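Local structure of TRAP-type C4-dicarboxylate:H+ symport system substrate-binding component DctP (Shewanella oneidensis, 4MX6) at residues A[110-120]-A[315-326]; A[219-227]-A[284-292]. The protein probably captures C4-dicarboxylates such as succinate in the periplasm and delivers them to a TRAP-type proton symporter. All coordinates share one frame; numbering follows the deposited sequence.

Interaction 1: residues A[110-120]-A[315-326]; sequences KRLQVFDLPFL and MKPVWSKFEDQV
The loop 110-120 runs alongside the kinked end of helix 305-326, with the CA atoms of Leu117 and Trp319 6.2 Å apart and Lys110 lying nearest Gln325, and it finishes in a type II beta turn from Leu117 to Leu120. In this solute-binding protein of the TRAP family, of the periplasmic binding protein type, the contact fastens a C-terminal helix to the loop that follows helix 86-91. Trp319 is its centrepiece. The indole NE1 donates to Pro118 O, inside the beta turn, over 2.8 Å; the acceptor lies in the ring plane, while the nitrogen sits 24° from the plane of the carbonyl. One face of the indole takes Leu117 CB over the five-membered ring and Leu120 CD1 over the six-membered ring, both as CH-pi contacts; the opposite face is lined by Lys316 CD of its own helix. With CG anti to the carbonyl carbon (chi1 -55°), the ring leans from the helix into the turn. Pro118 CG lies 3.6 Å from Met315 CB, and Pro118 CD rests on Val318 CG1, while Leu120 also touches helix 328-337. Farther along, Val326 CG1 presses on Val114 CB at 3.5 Å, tighter than usual for two carbons, and CG2 of the same valine reaches Gln113 CB. Water 1 joins the backbones here by donating to both Arg111 O and Val326 O. The extended side chain of Gln113 passes Phe322 with its amide plane nearly perpendicular to the ring. Its NE2 donates to Gln325 OE1 at 2.7 Å, approaching from 44° above the carbonyl plane rather than along a lone pair.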
loop_
_atom_site.group_PDB
_atom_site.type_symbol
_atom_site.label_atom_id
_atom_site.label_comp_id
_atom_site.label_asym_id
_atom_site.label_seq_id
_atom_site.Cartn_x
_atom_site.Cartn_y
_atom_site.Cartn_z
ATOM N N LYS A 110 -9.373 13.313 1.585
ATOM C CA LYS A 110 -10.248 12.292 1.016
ATOM C C LYS A 110 -9.892 12.009 -0.444
ATOM O O LYS A 110 -10.472 11.133 -1.079
ATOM C CB LYS A 110 -11.707 12.732 1.105
ATOM C CG LYS A 110 -12.186 13.006 2.514
ATOM C CD LYS A 110 -12.178 11.760 3.379
ATOM C CE LYS A 110 -12.704 12.095 4.761
ATOM N NZ LYS A 110 -13.249 10.913 5.453
ATOM N N ARG A 111 -8.941 12.755 -0.988
ATOM C CA ARG A 111 -8.654 12.655 -2.414
ATOM C C ARG A 111 -7.957 11.349 -2.805
ATOM O O ARG A 111 -8.159 10.843 -3.923
ATOM C CB ARG A 111 -7.827 13.855 -2.865
ATOM C CG ARG A 111 -8.626 15.161 -2.866
ATOM C CD ARG A 111 -7.735 16.381 -3.089
ATOM N NE ARG A 111 -7.012 16.306 -4.356
ATOM C CZ ARG A 111 -6.030 17.126 -4.712
ATOM N NH1 ARG A 111 -5.624 18.070 -3.882
ATOM N NH2 ARG A 111 -5.424 16.973 -5.884
ATOM N N LEU A 112 -7.161 10.778 -1.896
ATOM C CA LEU A 112 -6.413 9.559 -2.202
ATOM C C LEU A 112 -7.292 8.309 -2.212
ATOM O O LEU A 112 -6.842 7.248 -2.650
ATOM C CB LEU A 112 -5.211 9.394 -1.260
ATOM C CG LEU A 112 -4.124 10.452 -1.492
ATOM C CD1 LEU A 112 -3.127 10.471 -0.354
ATOM C CD2 LEU A 112 -3.410 10.199 -2.808
ATOM N N GLN A 113 -8.544 8.454 -1.769
ATOM C CA GLN A 113 -9.509 7.360 -1.782
ATOM C C GLN A 113 -9.670 6.744 -3.164
ATOM O O GLN A 113 -10.042 5.578 -3.286
ATOM C CB GLN A 113 -10.871 7.846 -1.266
ATOM C CG GLN A 113 -10.871 8.083 0.219
ATOM C CD GLN A 113 -12.234 8.417 0.776
ATOM O OE1 GLN A 113 -12.628 7.889 1.815
ATOM N NE2 GLN A 113 -12.963 9.300 0.105
ATOM N N VAL A 114 -9.423 7.528 -4.214
ATOM C CA VAL A 114 -9.504 7.013 -5.572
ATOM C C VAL A 114 -8.683 5.728 -5.740
ATOM O O VAL A 114 -9.108 4.805 -6.431
ATOM C CB VAL A 114 -9.106 8.086 -6.608
ATOM C CG1 VAL A 114 -7.654 8.522 -6.460
ATOM C CG2 VAL A 114 -9.393 7.579 -8.024
ATOM N N PHE A 115 -7.520 5.668 -5.102
ATOM C CA PHE A 115 -6.642 4.524 -5.264
ATOM C C PHE A 115 -7.214 3.218 -4.717
ATOM O O PHE A 115 -6.760 2.145 -5.107
ATOM C CB PHE A 115 -5.285 4.808 -4.619
ATOM C CG PHE A 115 -4.391 5.699 -5.439
ATOM C CD1 PHE A 115 -3.768 5.213 -6.582
ATOM C CD2 PHE A 115 -4.144 7.011 -5.044
ATOM C CE1 PHE A 115 -2.927 6.021 -7.315
ATOM C CE2 PHE A 115 -3.298 7.822 -5.779
ATOM C CZ PHE A 115 -2.688 7.323 -6.917
ATOM N N ASP A 116 -8.176 3.303 -3.798
ATOM C CA ASP A 116 -8.762 2.125 -3.168
ATOM C C ASP A 116 -9.928 1.536 -3.955
ATOM O O ASP A 116 -10.427 0.478 -3.603
ATOM C CB ASP A 116 -9.276 2.487 -1.777
ATOM C CG ASP A 116 -8.181 2.588 -0.738
ATOM O OD1 ASP A 116 -7.056 2.138 -1.026
ATOM O OD2 ASP A 116 -8.466 3.103 0.372
ATOM N N LEU A 117 -10.415 2.233 -4.978
ATOM C CA LEU A 117 -11.630 1.768 -5.659
ATOM C C LEU A 117 -11.411 0.393 -6.308
ATOM O O LEU A 117 -10.428 0.180 -7.022
ATOM C CB LEU A 117 -12.107 2.792 -6.690
ATOM C CG LEU A 117 -12.603 4.118 -6.102
ATOM C CD1 LEU A 117 -12.961 5.086 -7.208
ATOM C CD2 LEU A 117 -13.799 3.919 -5.178
ATOM N N PRO A 118 -12.331 -0.546 -6.065
ATOM C CA PRO A 118 -12.092 -1.905 -6.551
ATOM C C PRO A 118 -12.176 -2.018 -8.071
ATOM O O PRO A 118 -13.112 -1.510 -8.690
ATOM C CB PRO A 118 -13.192 -2.716 -5.860
ATOM C CG PRO A 118 -14.248 -1.687 -5.472
ATOM C CD PRO A 118 -13.483 -0.465 -5.147
ATOM N N PHE A 119 -11.189 -2.683 -8.649
ATOM C CA PHE A 119 -11.086 -2.925 -10.084
ATOM C C PHE A 119 -10.965 -1.631 -10.911
ATOM O O PHE A 119 -11.212 -1.630 -12.116
ATOM C CB PHE A 119 -12.250 -3.791 -10.592
ATOM C CG PHE A 119 -12.279 -5.175 -9.990
ATOM C CD1 PHE A 119 -11.408 -6.153 -10.427
ATOM C CD2 PHE A 119 -13.181 -5.491 -8.991
ATOM C CE1 PHE A 119 -11.442 -7.425 -9.866
ATOM C CE2 PHE A 119 -13.207 -6.757 -8.435
ATOM C CZ PHE A 119 -12.341 -7.720 -8.880
ATOM N N LEU A 120 -10.528 -0.543 -10.292
ATOM C CA LEU A 120 -10.301 0.689 -11.041
ATOM C C LEU A 120 -9.157 0.541 -12.046
ATOM O O LEU A 120 -9.280 0.943 -13.208
ATOM C CB LEU A 120 -10.031 1.844 -10.080
ATOM C CG LEU A 120 -9.772 3.208 -10.723
ATOM C CD1 LEU A 120 -10.922 3.649 -11.628
ATOM C CD2 LEU A 120 -9.516 4.229 -9.616
ATOM N N MET A 315 -18.883 -4.545 -7.554
ATOM C CA MET A 315 -18.057 -3.541 -6.885
ATOM C C MET A 315 -18.260 -2.121 -7.417
ATOM O O MET A 315 -17.879 -1.170 -6.756
ATOM C CB MET A 315 -16.575 -3.917 -6.968
ATOM C CG MET A 315 -16.217 -5.122 -6.146
ATOM S SD MET A 315 -16.551 -4.871 -4.401
ATOM C CE MET A 315 -15.993 -6.452 -3.755
ATOM N N LYS A 316 -18.850 -1.973 -8.600
ATOM C CA LYS A 316 -19.036 -0.649 -9.193
ATOM C C LYS A 316 -19.819 0.309 -8.295
ATOM O O LYS A 316 -19.498 1.491 -8.258
ATOM C CB LYS A 316 -19.655 -0.753 -10.584
ATOM C CG LYS A 316 -18.694 -1.225 -11.659
ATOM C CD LYS A 316 -17.700 -0.137 -12.027
ATOM C CE LYS A 316 -16.769 -0.569 -13.152
ATOM N NZ LYS A 316 -17.488 -0.897 -14.411
ATOM N N PRO A 317 -20.822 -0.181 -7.537
ATOM C CA PRO A 317 -21.508 0.761 -6.642
ATOM C C PRO A 317 -20.606 1.413 -5.584
ATOM O O PRO A 317 -20.965 2.471 -5.054
ATOM C CB PRO A 317 -22.609 -0.093 -6.001
ATOM C CG PRO A 317 -22.906 -1.117 -7.027
ATOM C CD PRO A 317 -21.530 -1.472 -7.596
ATOM N N VAL A 318 -19.459 0.817 -5.275
ATOM C CA VAL A 318 -18.519 1.455 -4.351
ATOM C C VAL A 318 -17.995 2.745 -4.980
ATOM O O VAL A 318 -17.832 3.758 -4.302
ATOM C CB VAL A 318 -17.351 0.505 -4.009
ATOM C CG1 VAL A 318 -16.325 1.212 -3.134
ATOM C CG2 VAL A 318 -17.874 -0.764 -3.337
ATOM N N TRP A 319 -17.738 2.715 -6.280
ATOM C CA TRP A 319 -17.311 3.936 -6.954
ATOM C C TRP A 319 -18.405 4.993 -6.851
ATOM O O TRP A 319 -18.127 6.166 -6.618
ATOM C CB TRP A 319 -17.010 3.684 -8.420
ATOM C CG TRP A 319 -16.019 2.614 -8.785
ATOM C CD1 TRP A 319 -15.562 1.558 -8.032
ATOM C CD2 TRP A 319 -15.403 2.480 -10.071
ATOM N NE1 TRP A 319 -14.706 0.789 -8.789
ATOM C CE2 TRP A 319 -14.587 1.337 -10.033
ATOM C CE3 TRP A 319 -15.476 3.220 -11.259
ATOM C CZ2 TRP A 319 -13.852 0.914 -11.132
ATOM C CZ3 TRP A 319 -14.728 2.807 -12.344
ATOM C CH2 TRP A 319 -13.935 1.663 -12.275
ATOM N N SER A 320 -19.656 4.580 -7.031
ATOM C CA SER A 320 -20.776 5.517 -6.956
ATOM C C SER A 320 -20.902 6.137 -5.567
ATOM O O SER A 320 -21.215 7.320 -5.428
ATOM C CB SER A 320 -22.067 4.814 -7.361
ATOM O OG SER A 320 -21.918 4.337 -8.680
ATOM N N LYS A 321 -20.649 5.346 -4.531
ATOM C CA LYS A 321 -20.720 5.851 -3.167
ATOM C C LYS A 321 -19.694 6.962 -2.909
ATOM O O LYS A 321 -19.963 7.907 -2.176
ATOM C CB LYS A 321 -20.494 4.700 -2.197
ATOM C CG LYS A 321 -20.535 5.079 -0.727
ATOM C CD LYS A 321 -20.357 3.859 0.161
ATOM C CE LYS A 321 -20.142 4.255 1.606
ATOM N NZ LYS A 321 -21.334 4.880 2.197
ATOM N N PHE A 322 -18.521 6.846 -3.519
ATOM C CA PHE A 322 -17.432 7.781 -3.253
ATOM C C PHE A 322 -17.205 8.825 -4.347
ATOM O O PHE A 322 -16.325 9.682 -4.221
ATOM C CB PHE A 322 -16.143 7.008 -2.956
ATOM C CG PHE A 322 -16.182 6.332 -1.634
ATOM C CD1 PHE A 322 -15.834 7.028 -0.499
ATOM C CD2 PHE A 322 -16.642 5.033 -1.508
ATOM C CE1 PHE A 322 -15.890 6.430 0.727
ATOM C CE2 PHE A 322 -16.718 4.429 -0.281
ATOM C CZ PHE A 322 -16.353 5.125 0.843
ATOM N N GLU A 323 -18.006 8.785 -5.402
ATOM C CA GLU A 323 -17.721 9.627 -6.557
ATOM C C GLU A 323 -17.617 11.119 -6.183
ATOM O O GLU A 323 -16.748 11.837 -6.689
ATOM C CB GLU A 323 -18.771 9.415 -7.645
ATOM C CG GLU A 323 -18.487 10.168 -8.915
ATOM C CD GLU A 323 -19.659 10.124 -9.828
ATOM O OE1 GLU A 323 -19.903 9.033 -10.389
ATOM O OE2 GLU A 323 -20.343 11.172 -9.941
ATOM N N ASP A 324 -18.483 11.595 -5.293
ATOM C CA ASP A 324 -18.432 13.014 -4.900
ATOM C C ASP A 324 -17.126 13.413 -4.208
ATOM O O ASP A 324 -16.530 14.442 -4.552
ATOM C CB ASP A 324 -19.602 13.376 -3.988
ATOM C CG ASP A 324 -20.898 13.526 -4.740
ATOM O OD1 ASP A 324 -21.185 14.646 -5.224
ATOM O OD2 ASP A 324 -21.630 12.522 -4.837
ATOM N N GLN A 325 -16.704 12.629 -3.218
ATOM C CA GLN A 325 -15.499 12.931 -2.445
ATOM C C GLN A 325 -14.246 12.850 -3.288
ATOM O O GLN A 325 -13.265 13.561 -3.044
ATOM C CB GLN A 325 -15.330 11.938 -1.293
ATOM C CG GLN A 325 -16.404 11.984 -0.230
ATOM C CD GLN A 325 -16.212 10.891 0.807
ATOM O OE1 GLN A 325 -15.091 10.605 1.223
ATOM N NE2 GLN A 325 -17.306 10.253 1.207
ATOM N N VAL A 326 -14.257 11.949 -4.256
ATOM C CA VAL A 326 -13.054 11.648 -4.989
ATOM C C VAL A 326 -12.949 12.532 -6.217
ATOM O O VAL A 326 -11.853 12.940 -6.611
ATOM C CB VAL A 326 -13.041 10.172 -5.380
ATOM C CG1 VAL A 326 -12.047 9.932 -6.478
ATOM C CG2 VAL A 326 -12.744 9.309 -4.146
HETATM O O HOH W 1 -9.118 12.457 -6.006
#

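Interaction 2: residues A[219-227]-A[284-292]; sequences NTWSNTYSQ and KDNEDKQLI
Trp221 lies flat along Lys289: CB of the lysine stands over the five-membered ring, 3.7 Å from its centroid, and CG continues over the six-membered ring and CD passes its CE2-CZ2 rim. The lysine chain is fully extended, CG anti to its backbone nitrogen (chi1 177°), which keeps its methylenes running the same way as the indole; NZ goes on to a salt bridge with Glu238. Ile292 CD1 meets the indole edge at CE3, 3.8 Å away, and also touches Thr224 CG2 and Tyr225 CB. Over one face of the Tyr225 ring lies Leu291 CD1, while Asp288 OD1 approaches CD2 obliquely. Replacing Trp221 by an alanine would probably strip the Lys289 methylenes of their flat partner, open a gap beside Ile292 and deprive water 2 of an indole donor.

The polar links across the contact pass through water. Water 2 accepts from Trp221 NE1 and donates to Asp285 OD2, water 3 ties Ser222 N to Asp285 OD1, and water 4 bridges Ser222 OG and Asp288 OD2. Thr220 N-caps helix 221-226 through a weak bond from Asn223 N to Thr220 OG1, and Asn219 OD1 accepts from both Thr220 N and, at 2.9 Å, Asn223 ND2. That shared acceptor helps set the two asparagine amides, whose ND2 atoms each bind succinate. The axes of 221-226 and 284-292 approach to 8.3 Å at 42°; this second part, within the long helix 260-295, backs a short helix whose N-terminal end lines the dicarboxylate site of a TRAP solute-binding protein.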
loop_
_atom_site.group_PDB
_atom_site.type_symbol
_atom_site.label_atom_id
_atom_site.label_comp_id
_atom_site.label_asym_id
_atom_site.label_seq_id
_atom_site.Cartn_x
_atom_site.Cartn_y
_atom_site.Cartn_z
ATOM N N ASN A 219 -4.231 -8.758 0.132
ATOM C CA ASN A 219 -2.861 -8.256 0.125
ATOM C C ASN A 219 -2.097 -8.740 -1.097
ATOM O O ASN A 219 -2.570 -9.588 -1.858
ATOM C CB ASN A 219 -2.105 -8.602 1.420
ATOM C CG ASN A 219 -1.420 -7.384 1.983
ATOM O OD1 ASN A 219 -0.610 -6.757 1.292
ATOM N ND2 ASN A 219 -1.801 -6.977 3.183
ATOM N N THR A 220 -0.906 -8.188 -1.281
ATOM C CA THR A 220 -0.074 -8.559 -2.404
ATOM C C THR A 220 0.670 -9.854 -2.112
ATOM O O THR A 220 0.800 -10.269 -0.952
ATOM C CB THR A 220 0.960 -7.460 -2.704
ATOM O OG1 THR A 220 1.872 -7.406 -1.597
ATOM C CG2 THR A 220 0.280 -6.098 -2.907
ATOM N N TRP A 221 1.197 -10.487 -3.148
ATOM C CA TRP A 221 2.008 -11.690 -2.951
ATOM C C TRP A 221 3.159 -11.421 -1.982
ATOM O O TRP A 221 3.479 -12.270 -1.162
ATOM C CB TRP A 221 2.564 -12.250 -4.266
ATOM C CG TRP A 221 1.523 -12.685 -5.239
ATOM C CD1 TRP A 221 1.252 -12.100 -6.429
ATOM C CD2 TRP A 221 0.619 -13.795 -5.124
ATOM N NE1 TRP A 221 0.243 -12.757 -7.066
ATOM C CE2 TRP A 221 -0.177 -13.798 -6.289
ATOM C CE3 TRP A 221 0.399 -14.779 -4.159
ATOM C CZ2 TRP A 221 -1.166 -14.744 -6.518
ATOM C CZ3 TRP A 221 -0.582 -15.728 -4.405
ATOM C CH2 TRP A 221 -1.345 -15.698 -5.576
ATOM N N SER A 222 3.804 -10.260 -2.096
ATOM C CA SER A 222 4.968 -9.966 -1.264
ATOM C C SER A 222 4.612 -9.925 0.212
ATOM O O SER A 222 5.335 -10.495 1.027
ATOM C CB SER A 222 5.602 -8.640 -1.669
ATOM O OG SER A 222 6.474 -8.159 -0.654
ATOM N N ASN A 223 3.529 -9.258 0.583
ATOM C CA ASN A 223 3.116 -9.256 1.986
ATOM C C ASN A 223 2.607 -10.632 2.444
ATOM O O ASN A 223 2.874 -11.070 3.569
ATOM C CB ASN A 223 2.072 -8.178 2.259
ATOM C CG ASN A 223 2.694 -6.818 2.516
ATOM O OD1 ASN A 223 3.854 -6.709 2.966
ATOM N ND2 ASN A 223 1.926 -5.777 2.268
ATOM N N THR A 224 1.881 -11.317 1.567
ATOM C CA THR A 224 1.311 -12.615 1.893
ATOM C C THR A 224 2.434 -13.601 2.216
ATOM O O THR A 224 2.327 -14.385 3.170
ATOM C CB THR A 224 0.435 -13.115 0.733
ATOM O OG1 THR A 224 -0.629 -12.194 0.504
ATOM C CG2 THR A 224 -0.169 -14.476 1.018
ATOM N N TYR A 225 3.500 -13.573 1.416
ATOM C CA TYR A 225 4.653 -14.438 1.640
ATOM C C TYR A 225 5.471 -14.032 2.859
ATOM O O TYR A 225 5.721 -14.841 3.755
ATOM C CB TYR A 225 5.557 -14.484 0.400
ATOM C CG TYR A 225 6.794 -15.304 0.655
ATOM C CD1 TYR A 225 6.711 -16.677 0.806
ATOM C CD2 TYR A 225 8.037 -14.710 0.810
ATOM C CE1 TYR A 225 7.830 -17.444 1.075
ATOM C CE2 TYR A 225 9.168 -15.459 1.080
ATOM C CZ TYR A 225 9.060 -16.831 1.211
ATOM O OH TYR A 225 10.189 -17.590 1.483
ATOM N N SER A 226 5.853 -12.760 2.913
ATOM C CA SER A 226 6.781 -12.318 3.949
ATOM C C SER A 226 6.160 -12.346 5.353
ATOM O O SER A 226 6.877 -12.532 6.324
ATOM C CB SER A 226 7.376 -10.940 3.642
ATOM O OG SER A 226 6.378 -9.949 3.531
ATOM N N GLN A 227 4.840 -12.192 5.457
ATOM C CA GLN A 227 4.162 -12.266 6.755
ATOM C C GLN A 227 3.550 -13.638 7.038
ATOM O O GLN A 227 2.929 -13.832 8.081
ATOM C CB GLN A 227 3.073 -11.186 6.860
ATOM C CG GLN A 227 3.613 -9.752 6.826
ATOM C CD GLN A 227 4.639 -9.411 7.920
ATOM O OE1 GLN A 227 4.711 -10.043 8.980
ATOM N NE2 GLN A 227 5.426 -8.400 7.664
ATOM N N LYS A 284 9.382 -9.213 -6.794
ATOM C CA LYS A 284 8.816 -9.958 -5.675
ATOM C C LYS A 284 7.400 -10.434 -5.972
ATOM O O LYS A 284 6.993 -11.485 -5.504
ATOM C CB LYS A 284 8.849 -9.123 -4.392
ATOM C CG LYS A 284 10.240 -8.929 -3.845
ATOM C CD LYS A 284 10.849 -10.249 -3.432
ATOM C CE LYS A 284 12.173 -10.053 -2.760
ATOM N NZ LYS A 284 12.818 -11.358 -2.440
ATOM N N ASP A 285 6.655 -9.695 -6.774
ATOM C CA ASP A 285 5.317 -10.118 -7.077
ATOM C C ASP A 285 5.368 -11.493 -7.752
ATOM O O ASP A 285 4.567 -12.379 -7.434
ATOM C CB ASP A 285 4.647 -9.090 -7.945
ATOM C CG ASP A 285 3.183 -9.316 -8.018
ATOM O OD1 ASP A 285 2.481 -8.982 -7.046
ATOM O OD2 ASP A 285 2.747 -9.891 -9.034
ATOM N N ASN A 286 6.306 -11.684 -8.677
ATOM C CA ASN A 286 6.485 -12.977 -9.331
ATOM C C ASN A 286 7.176 -14.019 -8.438
ATOM O O ASN A 286 6.719 -15.158 -8.347
ATOM C CB ASN A 286 7.238 -12.794 -10.650
ATOM C CG ASN A 286 6.345 -12.248 -11.769
ATOM O OD1 ASN A 286 5.133 -12.479 -11.792
ATOM N ND2 ASN A 286 6.950 -11.525 -12.706
ATOM N N GLU A 287 8.261 -13.635 -7.772
ATOM C CA GLU A 287 9.017 -14.569 -6.945
ATOM C C GLU A 287 8.188 -15.118 -5.805
ATOM O O GLU A 287 8.216 -16.318 -5.525
ATOM C CB GLU A 287 10.283 -13.911 -6.378
ATOM C CG GLU A 287 11.104 -14.844 -5.483
ATOM C CD GLU A 287 12.284 -14.167 -4.763
ATOM O OE1 GLU A 287 12.442 -12.929 -4.853
ATOM O OE2 GLU A 287 13.045 -14.909 -4.081
ATOM N N ASP A 288 7.468 -14.242 -5.118
ATOM C CA ASP A 288 6.772 -14.628 -3.909
ATOM C C ASP A 288 5.506 -15.426 -4.201
ATOM O O ASP A 288 5.162 -16.316 -3.429
ATOM C CB ASP A 288 6.497 -13.404 -3.025
ATOM C CG ASP A 288 7.749 -12.874 -2.352
ATOM O OD1 ASP A 288 8.837 -13.487 -2.532
ATOM O OD2 ASP A 288 7.633 -11.857 -1.640
ATOM N N LYS A 289 4.828 -15.152 -5.313
ATOM C CA LYS A 289 3.752 -16.025 -5.748
ATOM C C LYS A 289 4.294 -17.450 -5.914
ATOM O O LYS A 289 3.703 -18.419 -5.428
ATOM C CB LYS A 289 3.135 -15.542 -7.063
ATOM C CG LYS A 289 2.058 -16.484 -7.592
ATOM C CD LYS A 289 1.444 -15.994 -8.889
ATOM C CE LYS A 289 0.426 -16.988 -9.398
ATOM N NZ LYS A 289 -0.101 -16.569 -10.726
ATOM N N GLN A 290 5.420 -17.595 -6.606
ATOM C CA GLN A 290 5.999 -18.922 -6.822
ATOM C C GLN A 290 6.419 -19.603 -5.517
ATOM O O GLN A 290 6.200 -20.800 -5.360
ATOM C CB GLN A 290 7.177 -18.851 -7.791
ATOM C CG GLN A 290 7.662 -20.219 -8.247
ATOM C CD GLN A 290 6.571 -21.009 -8.955
ATOM O OE1 GLN A 290 5.939 -20.516 -9.888
ATOM N NE2 GLN A 290 6.342 -22.230 -8.505
ATOM N N LEU A 291 7.006 -18.859 -4.585
ATOM C CA LEU A 291 7.392 -19.465 -3.312
ATOM C C LEU A 291 6.177 -19.962 -2.533
ATOM O O LEU A 291 6.232 -21.014 -1.897
ATOM C CB LEU A 291 8.197 -18.484 -2.467
ATOM C CG LEU A 291 9.600 -18.181 -3.016
ATOM C CD1 LEU A 291 10.252 -17.059 -2.239
ATOM C CD2 LEU A 291 10.510 -19.408 -3.002
ATOM N N ILE A 292 5.075 -19.216 -2.589
ATOM C CA ILE A 292 3.842 -19.664 -1.946
ATOM C C ILE A 292 3.335 -20.953 -2.595
ATOM O O ILE A 292 2.978 -21.916 -1.912
ATOM C CB ILE A 292 2.777 -18.563 -1.972
ATOM C CG1 ILE A 292 3.194 -17.433 -1.029
ATOM C CG2 ILE A 292 1.410 -19.123 -1.565
ATOM C CD1 ILE A 292 2.395 -16.166 -1.212
HETATM O O HOH W 2 0.523 -11.384 -9.730
HETATM O O HOH W 3 3.649 -8.667 -4.473
HETATM O O HOH W 4 8.745 -9.551 -0.703
#

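Overall arrangement
Interaction 2 is nested along the chain inside the loop closed by interaction 1, yet the two do not touch: their centres are 26 Å apart and their nearest atoms about 11 Å. They relate to the succinate site differently. Residues 219-227 supply Asn219 and Asn223 to it directly, and the side chain of Ser222 lies about 7 Å from the bound succinate and about 8 Å from that of Lys51. Interaction 1 stands further back: the side chain of Gln113 is about 10 Å from that of Lys104, another succinate-binding residue. Asp116, in the same loop, hydrogen-bonds to Ser103, next to Lys104, and to Ser183.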